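PDB 1PFF: methionine gamma-lyase from Trichomonas vaginalis, which belongs to the Cys/Met metabolism family of pyridoxal-phosphate-dependent enzymes and has the aminotransferase-like fold of that clan. Local coordinates for residues A13-A18 / S160-I165; N75-L80 / A109-D114; S125-N130 / R199-A204. All coordinates share one frame; numbering follows the deposited sequence.

The three contacts lie in one chain of a four-chain assembly. From the N terminus, the first segment is 13-18, at strand 15-19 of the seven-stranded mixed sheet. Between it and its partner 160-165 lie 141 residues, and contact 1 closes that loop. Contact 2 opens and closes within it, joining the helical turn near 75-78 to the turn that leads into strand 116-120. Contact 3 starts inside the loop at 125-130 and ends beyond it at 199-204, so contacts 1 and 3 cross. Contact 1 holds the strand outermost within this chain, contact 2 packs on side chains of strands 64-68, 84-90 and 116-120, and contact 3 reaches long helix 183-216.

Contact 1. Residues A13-A18 / S160-I165; sequences AEACAA and SRADII
Ala-15 and Ser-160 form an antiparallel hydrogen-bonded pair, joined in both directions by their backbones. Ala-15 N donates to Ser-160 O over 3.0 Å, and Ser-160 N returns a bond to Ala-15 O. Beyond this pair the second segment leaves the sheet and starts a helix, with Arg-161 at the N-cap position. The methyl of Ala-15 is the small bump in the hollow beneath this first helical turn. Its CB lies 3.8 Å from Ile-165 CB, and also packs on Ala-162 CA. Ile-165 reaches back over the strand with two branches. CG1 rests on the backbone of Ala-15, 3.6 Å from its O atom. CG2, anti to the backbone N of Ile-165, continues to Cys-16 O and to Ala-17 CB, the latter at 4.0 Å. Ile-165 thus lies close over Ala-15 and Ala-17, whose side chains are single methyls.

Glu-14 lies alongside the helix start, with its CB against Ala-162 N and its OE1 against Ala-162 CB. Its chain is extended beyond CG, and OE1 accepts from Ala-162 N at 3.0 Å in a nearly straight bond of 175°. The N-H comes from above the carboxylate plane, 45° out of it. OE1 also accepts from a water, which in turn accepts from Asp-163 N. One carboxylate oxygen thus serves two N-H groups of the first turn, one directly and one through water.

Cys-16 points away from the second segment and packs on Glu-4 and Ile-7 of helix 2-11. Ser-160 OG bonds to Asp-137 O. The contact joins strand 15-19, outermost of the sheet within this chain, to strand 156-160, while helix 162-177 covers Ala-17.

Contact 2. Residues N75-L80 / A109-D114; sequences NIEKHL and ARKQKD
Glu-77 and Lys-111 meet in a salt bridge, with Lys-111 NZ donating to Glu-77 OE1. Lys-111 NZ and Glu-77 OE1 are modelled 2.5 Å apart, which is too short to take literally. In the model the ammonium comes to the syn side of the carboxylate. A bend at chi2 (-72°) places the lysine CD, and a second at chi4 (68°) places NZ at the end of the chain. Lys-111 CG also passes 3.4 Å from Glu-77 OE1. Nearer the lysine backbone, Leu-80 CD1 packs on Lys-111 CB at 3.8 Å, the two side chains crossing at about a right angle. Gln-112 slides past Leu-80 in the opposite direction, bringing OE1 within 4.0 Å of Leu-80 CB. Its amide NE2 donates to Lys-81 O.

Residues 109-112 form a type I beta turn at the end of helix 102-109, closed by Gln-112 N donating to Ala-109 O at 3.2 Å. This is the link from helix to strand 116-120 in the alternating alpha/beta part of the fold, and the short, weakly bonded helix around 75-78 packs beside it. Gln-108 OE1 accepts from Glu-77 N, with a weaker bond from Ile-76 N. Ile-76 CG2 approaches Ala-109 N at 4.1 Å, and both residues also touch Val-87 of strand 84-90.

Contact 3. Residues S125-N130 / R199-A204; sequences SPILTN and RVKRAA
Val-200 rests its CG1 methyl on the branch point of Leu-128, 3.6 Å from CG. The two side chains meet tip to tip. Val-200 CG1, anti to the backbone N (chi1 163°), is the methyl that meets Leu-128, and both leucine methyls, CD1 and CD2, lie close to it. The other valine methyl, CG2, sits 3.5 Å from Ser-125 OG, so the valine fork has the serine hydroxyl beside both prongs. Ile-127 crosses Val-200 obliquely, and Ile-127 CB lies 3.8 Å from Val-200 CG1. Ile-127 CG2 lies 3.6 Å from Lys-201 CE, where the two side chains cross at about a right angle. The lysine chain runs extended past the isoleucine, and NZ forms a salt bridge with Asp-197.

The first segment begins with an ST turn: Ser-125 OG accepts from Ile-127 N at 3.1 Å. Ser-125 O takes two further N-H groups, those of Leu-128 and Thr-129. These bonds hold the short turn that presents Ile-127 and Leu-128 to long helix 183-216. One helical turn beyond Val-200, Ala-204 CB comes 4.4 Å from Leu-128 CD1. Behind the turn, Asn-130 ND2 donates to Pro-126 O on a lone pair in the carbonyl plane, and also to Glu-11 of helix 2-11. Leu-10 of that helix touches Ile-127, and Lys-201 packs on Asn-315 of the second subunit.

Contact 1. Residues A13-A18 / S160-I165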
# COMPACT_ATOMS: atom_id res chain seq x y z
N ALA A 13 -22.67 -18.18 -3.63
CA ALA A 13 -23.39 -17.54 -2.54
C ALA A 13 -24.15 -16.31 -3.04
O ALA A 13 -23.79 -15.72 -4.06
CB ALA A 13 -22.42 -17.14 -1.47
N GLU A 14 -25.18 -15.91 -2.30
CA GLU A 14 -25.87 -14.64 -2.55
C GLU A 14 -24.99 -13.45 -2.17
O GLU A 14 -25.00 -12.42 -2.84
CB GLU A 14 -27.17 -14.56 -1.74
CG GLU A 14 -28.21 -15.59 -2.13
CD GLU A 14 -29.53 -15.42 -1.40
OE1 GLU A 14 -29.78 -14.35 -0.77
OE2 GLU A 14 -30.34 -16.37 -1.49
N ALA A 15 -24.23 -13.61 -1.09
CA ALA A 15 -23.44 -12.49 -0.56
C ALA A 15 -22.21 -12.97 0.21
O ALA A 15 -22.10 -14.14 0.59
CB ALA A 15 -24.33 -11.60 0.35
N CYS A 16 -21.29 -12.05 0.44
CA CYS A 16 -20.09 -12.37 1.19
C CYS A 16 -19.67 -11.17 2.03
O CYS A 16 -19.91 -10.02 1.66
CB CYS A 16 -18.98 -12.81 0.24
SG CYS A 16 -17.33 -12.81 0.93
N ALA A 17 -19.09 -11.46 3.19
CA ALA A 17 -18.54 -10.45 4.09
C ALA A 17 -17.07 -10.79 4.32
O ALA A 17 -16.74 -11.89 4.77
CB ALA A 17 -19.29 -10.44 5.42
N ALA A 18 -16.19 -9.84 3.99
CA ALA A 18 -14.77 -9.97 4.26
C ALA A 18 -14.46 -9.52 5.69
O ALA A 18 -15.09 -8.59 6.20
CB ALA A 18 -13.96 -9.17 3.25
N SER A 160 -22.82 -16.51 2.43
CA SER A 160 -24.15 -17.00 2.80
C SER A 160 -25.24 -16.26 2.02
O SER A 160 -24.93 -15.51 1.08
CB SER A 160 -24.36 -16.85 4.32
OG SER A 160 -25.47 -17.62 4.78
N ARG A 161 -26.49 -16.48 2.42
CA ARG A 161 -27.64 -15.73 1.91
C ARG A 161 -27.48 -14.26 2.27
O ARG A 161 -26.85 -13.94 3.29
CB ARG A 161 -28.95 -16.23 2.54
CG ARG A 161 -29.10 -17.73 2.61
CD ARG A 161 -30.52 -18.20 2.90
NE ARG A 161 -31.15 -17.52 4.04
CZ ARG A 161 -31.29 -18.04 5.26
NH1 ARG A 161 -30.83 -19.26 5.54
NH2 ARG A 161 -31.89 -17.33 6.21
N ALA A 162 -28.08 -13.37 1.47
CA ALA A 162 -27.99 -11.92 1.70
C ALA A 162 -28.44 -11.50 3.10
O ALA A 162 -27.79 -10.67 3.75
CB ALA A 162 -28.77 -11.16 0.63
N ASP A 163 -29.54 -12.08 3.56
CA ASP A 163 -30.07 -11.69 4.86
C ASP A 163 -29.18 -12.11 6.04
O ASP A 163 -29.03 -11.34 6.99
CB ASP A 163 -31.55 -12.10 5.02
CG ASP A 163 -31.77 -13.61 5.14
OD1 ASP A 163 -30.87 -14.42 4.84
OD2 ASP A 163 -32.87 -14.07 5.53
N ILE A 164 -28.57 -13.29 5.96
CA ILE A 164 -27.55 -13.71 6.93
C ILE A 164 -26.32 -12.78 6.90
O ILE A 164 -25.88 -12.29 7.95
CB ILE A 164 -27.14 -15.19 6.72
CG1 ILE A 164 -28.29 -16.12 7.13
CG2 ILE A 164 -25.87 -15.52 7.54
CD1 ILE A 164 -28.09 -17.56 6.71
N ILE A 165 -25.77 -12.54 5.71
CA ILE A 165 -24.61 -11.66 5.57
C ILE A 165 -24.88 -10.23 6.04
O ILE A 165 -23.99 -9.58 6.58
CB ILE A 165 -24.06 -11.66 4.12
CG1 ILE A 165 -23.47 -13.03 3.75
CG2 ILE A 165 -23.03 -10.53 3.93
CD1 ILE A 165 -22.45 -13.57 4.78
O HOH W 1 -31.48 -13.45 1.71

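Contact 2. Residues N75-L80 / A109-D114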
# COMPACT_ATOMS: atom_id res chain seq x y z
N ASN A 75 -24.24 -39.12 14.25
CA ASN A 75 -23.76 -38.42 15.44
C ASN A 75 -24.29 -37.00 15.63
O ASN A 75 -24.53 -36.58 16.76
CB ASN A 75 -22.22 -38.43 15.53
CG ASN A 75 -21.72 -38.58 16.96
OD1 ASN A 75 -22.51 -38.74 17.89
ND2 ASN A 75 -20.41 -38.51 17.13
N ILE A 76 -24.48 -36.28 14.52
CA ILE A 76 -25.05 -34.94 14.58
C ILE A 76 -26.51 -34.98 15.03
O ILE A 76 -26.88 -34.27 15.96
CB ILE A 76 -24.90 -34.21 13.21
CG1 ILE A 76 -23.42 -33.93 12.91
CG2 ILE A 76 -25.69 -32.89 13.19
CD1 ILE A 76 -23.14 -33.64 11.45
N GLU A 77 -27.33 -35.80 14.38
CA GLU A 77 -28.76 -35.81 14.68
C GLU A 77 -28.98 -36.28 16.12
O GLU A 77 -29.88 -35.80 16.81
CB GLU A 77 -29.57 -36.63 13.67
CG GLU A 77 -29.12 -38.08 13.50
CD GLU A 77 -29.74 -38.76 12.28
OE1 GLU A 77 -30.21 -38.07 11.35
OE2 GLU A 77 -29.72 -39.99 12.25
N LYS A 78 -28.13 -37.21 16.55
CA LYS A 78 -28.14 -37.73 17.91
C LYS A 78 -27.94 -36.65 18.97
O LYS A 78 -28.48 -36.76 20.06
CB LYS A 78 -27.06 -38.81 18.07
CG LYS A 78 -27.22 -39.67 19.31
CD LYS A 78 -25.88 -40.07 19.92
CE LYS A 78 -25.15 -41.05 19.01
NZ LYS A 78 -23.75 -41.26 19.45
N HIS A 79 -27.18 -35.60 18.64
CA HIS A 79 -26.84 -34.56 19.61
C HIS A 79 -27.73 -33.32 19.57
O HIS A 79 -27.46 -32.35 20.27
CB HIS A 79 -25.36 -34.18 19.50
CG HIS A 79 -24.44 -35.20 20.07
ND1 HIS A 79 -24.00 -35.16 21.37
CD2 HIS A 79 -23.89 -36.31 19.52
CE1 HIS A 79 -23.21 -36.20 21.60
NE2 HIS A 79 -23.12 -36.91 20.49
N LEU A 80 -28.78 -33.37 18.76
CA LEU A 80 -29.70 -32.24 18.61
C LEU A 80 -30.50 -32.06 19.89
O LEU A 80 -30.95 -33.03 20.49
CB LEU A 80 -30.64 -32.45 17.42
CG LEU A 80 -30.02 -32.44 16.02
CD1 LEU A 80 -31.05 -32.84 14.97
CD2 LEU A 80 -29.35 -31.10 15.64
N ALA A 109 -28.64 -32.38 10.40
CA ALA A 109 -29.04 -31.12 11.02
C ALA A 109 -30.48 -30.76 10.68
O ALA A 109 -31.17 -30.13 11.48
CB ALA A 109 -28.09 -29.99 10.61
N ARG A 110 -30.95 -31.17 9.49
CA ARG A 110 -32.33 -30.89 9.09
C ARG A 110 -33.38 -31.75 9.81
O ARG A 110 -34.58 -31.60 9.56
CB ARG A 110 -32.51 -30.99 7.56
CG ARG A 110 -31.69 -29.98 6.74
CD ARG A 110 -31.85 -28.51 7.10
NE ARG A 110 -30.83 -27.71 6.42
CZ ARG A 110 -30.05 -26.80 7.00
NH1 ARG A 110 -30.17 -26.51 8.28
NH2 ARG A 110 -29.13 -26.17 6.26
N LYS A 111 -32.93 -32.64 10.70
CA LYS A 111 -33.85 -33.36 11.60
C LYS A 111 -34.46 -32.41 12.63
O LYS A 111 -35.31 -32.80 13.43
CB LYS A 111 -33.15 -34.53 12.30
CG LYS A 111 -32.64 -35.63 11.36
CD LYS A 111 -33.77 -36.46 10.78
CE LYS A 111 -33.29 -37.25 9.58
NZ LYS A 111 -32.31 -38.30 9.95
N GLN A 112 -34.04 -31.14 12.58
CA GLN A 112 -34.68 -30.08 13.34
C GLN A 112 -34.62 -28.79 12.54
O GLN A 112 -33.65 -28.53 11.82
CB GLN A 112 -33.96 -29.89 14.66
CG GLN A 112 -34.82 -29.36 15.79
CD GLN A 112 -34.19 -29.64 17.13
OE1 GLN A 112 -34.22 -30.78 17.61
NE2 GLN A 112 -33.59 -28.62 17.73
N LYS A 113 -35.66 -27.97 12.67
CA LYS A 113 -35.74 -26.72 11.93
C LYS A 113 -34.76 -25.69 12.48
O LYS A 113 -34.39 -25.73 13.65
CB LYS A 113 -37.15 -26.15 12.02
CG LYS A 113 -38.18 -26.84 11.15
CD LYS A 113 -39.51 -26.15 11.33
CE LYS A 113 -40.30 -26.13 10.03
NZ LYS A 113 -41.69 -25.68 10.27
N ASP A 114 -34.40 -24.76 11.61
CA ASP A 114 -33.68 -23.54 11.98
C ASP A 114 -32.32 -23.77 12.63
O ASP A 114 -31.95 -23.10 13.60
CB ASP A 114 -34.56 -22.66 12.88
CG ASP A 114 -35.90 -22.35 12.24
OD1 ASP A 114 -35.95 -22.16 11.00
OD2 ASP A 114 -36.95 -22.30 12.91

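Contact 3. Residues S125-N130 / R199-A204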
# COMPACT_ATOMS: atom_id res chain seq x y z
N SER A 125 -10.93 -24.93 -0.31
CA SER A 125 -11.08 -23.70 -1.11
C SER A 125 -12.31 -23.80 -2.03
O SER A 125 -12.77 -24.91 -2.31
CB SER A 125 -9.82 -23.40 -1.93
OG SER A 125 -9.96 -23.90 -3.25
N PRO A 126 -12.82 -22.66 -2.51
CA PRO A 126 -13.99 -22.64 -3.41
C PRO A 126 -13.70 -23.35 -4.73
O PRO A 126 -14.64 -23.75 -5.42
CB PRO A 126 -14.22 -21.15 -3.66
CG PRO A 126 -13.52 -20.45 -2.52
CD PRO A 126 -12.30 -21.30 -2.27
N ILE A 127 -12.42 -23.53 -5.06
CA ILE A 127 -12.02 -24.28 -6.27
C ILE A 127 -12.37 -25.77 -6.19
O ILE A 127 -12.72 -26.38 -7.20
CB ILE A 127 -10.49 -24.08 -6.57
CG1 ILE A 127 -10.11 -22.60 -6.68
CG2 ILE A 127 -10.05 -24.84 -7.85
CD1 ILE A 127 -10.97 -21.79 -7.69
N LEU A 128 -12.32 -26.36 -4.99
CA LEU A 128 -12.45 -27.81 -4.86
C LEU A 128 -13.77 -28.29 -4.27
O LEU A 128 -14.26 -29.36 -4.63
CB LEU A 128 -11.29 -28.38 -4.06
CG LEU A 128 -9.88 -28.12 -4.61
CD1 LEU A 128 -8.84 -28.89 -3.78
CD2 LEU A 128 -9.76 -28.43 -6.11
N THR A 129 -14.33 -27.50 -3.35
CA THR A 129 -15.60 -27.82 -2.69
C THR A 129 -16.46 -26.57 -2.58
O THR A 129 -15.96 -25.49 -2.25
CB THR A 129 -15.32 -28.40 -1.28
OG1 THR A 129 -14.60 -29.64 -1.42
CG2 THR A 129 -16.62 -28.82 -0.55
N ASN A 130 -17.75 -26.72 -2.85
CA ASN A 130 -18.71 -25.64 -2.62
C ASN A 130 -19.79 -26.10 -1.65
O ASN A 130 -20.85 -26.57 -2.08
CB ASN A 130 -19.31 -25.18 -3.95
CG ASN A 130 -18.25 -24.71 -4.93
OD1 ASN A 130 -18.11 -25.26 -6.03
ND2 ASN A 130 -17.47 -23.71 -4.51
N ARG A 199 -3.23 -22.06 -8.51
CA ARG A 199 -2.46 -22.42 -7.32
C ARG A 199 -3.08 -23.61 -6.57
O ARG A 199 -2.36 -24.49 -6.09
CB ARG A 199 -2.32 -21.21 -6.39
CG ARG A 199 -1.20 -20.22 -6.82
CD ARG A 199 -1.06 -18.96 -5.95
NE ARG A 199 -2.25 -18.10 -5.99
CZ ARG A 199 -3.21 -18.12 -5.07
NH1 ARG A 199 -3.13 -18.96 -4.04
NH2 ARG A 199 -4.25 -17.30 -5.18
N VAL A 200 -4.40 -23.62 -6.46
CA VAL A 200 -5.09 -24.69 -5.76
C VAL A 200 -4.96 -26.02 -6.50
O VAL A 200 -4.65 -27.06 -5.89
CB VAL A 200 -6.56 -24.35 -5.49
CG1 VAL A 200 -7.38 -25.61 -5.13
CG2 VAL A 200 -6.64 -23.35 -4.35
N LYS A 201 -5.15 -25.98 -7.82
CA LYS A 201 -5.11 -27.19 -8.62
C LYS A 201 -3.71 -27.77 -8.78
O LYS A 201 -3.52 -28.99 -8.64
CB LYS A 201 -5.79 -26.95 -9.98
CG LYS A 201 -7.29 -26.63 -9.83
CD LYS A 201 -8.01 -26.57 -11.17
CE LYS A 201 -9.52 -26.63 -10.95
NZ LYS A 201 -10.26 -26.03 -12.08
N ARG A 202 -2.72 -26.93 -9.05
CA ARG A 202 -1.34 -27.42 -9.10
C ARG A 202 -0.87 -27.99 -7.76
O ARG A 202 -0.22 -29.04 -7.74
CB ARG A 202 -0.36 -26.36 -9.60
CG ARG A 202 1.09 -26.91 -9.82
CD ARG A 202 1.28 -27.70 -11.13
NE ARG A 202 1.85 -26.85 -12.19
CZ ARG A 202 1.50 -26.89 -13.48
NH1 ARG A 202 0.59 -27.74 -13.91
NH2 ARG A 202 2.08 -26.06 -14.34
N ALA A 203 -1.18 -27.31 -6.66
CA ALA A 203 -0.82 -27.85 -5.34
C ALA A 203 -1.48 -29.20 -5.07
O ALA A 203 -0.83 -30.12 -4.57
CB ALA A 203 -1.15 -26.86 -4.23
N ALA A 204 -2.77 -29.32 -5.40
CA ALA A 204 -3.50 -30.58 -5.18
C ALA A 204 -2.95 -31.69 -6.07
O ALA A 204 -2.84 -32.83 -5.62
CB ALA A 204 -5.01 -30.40 -5.41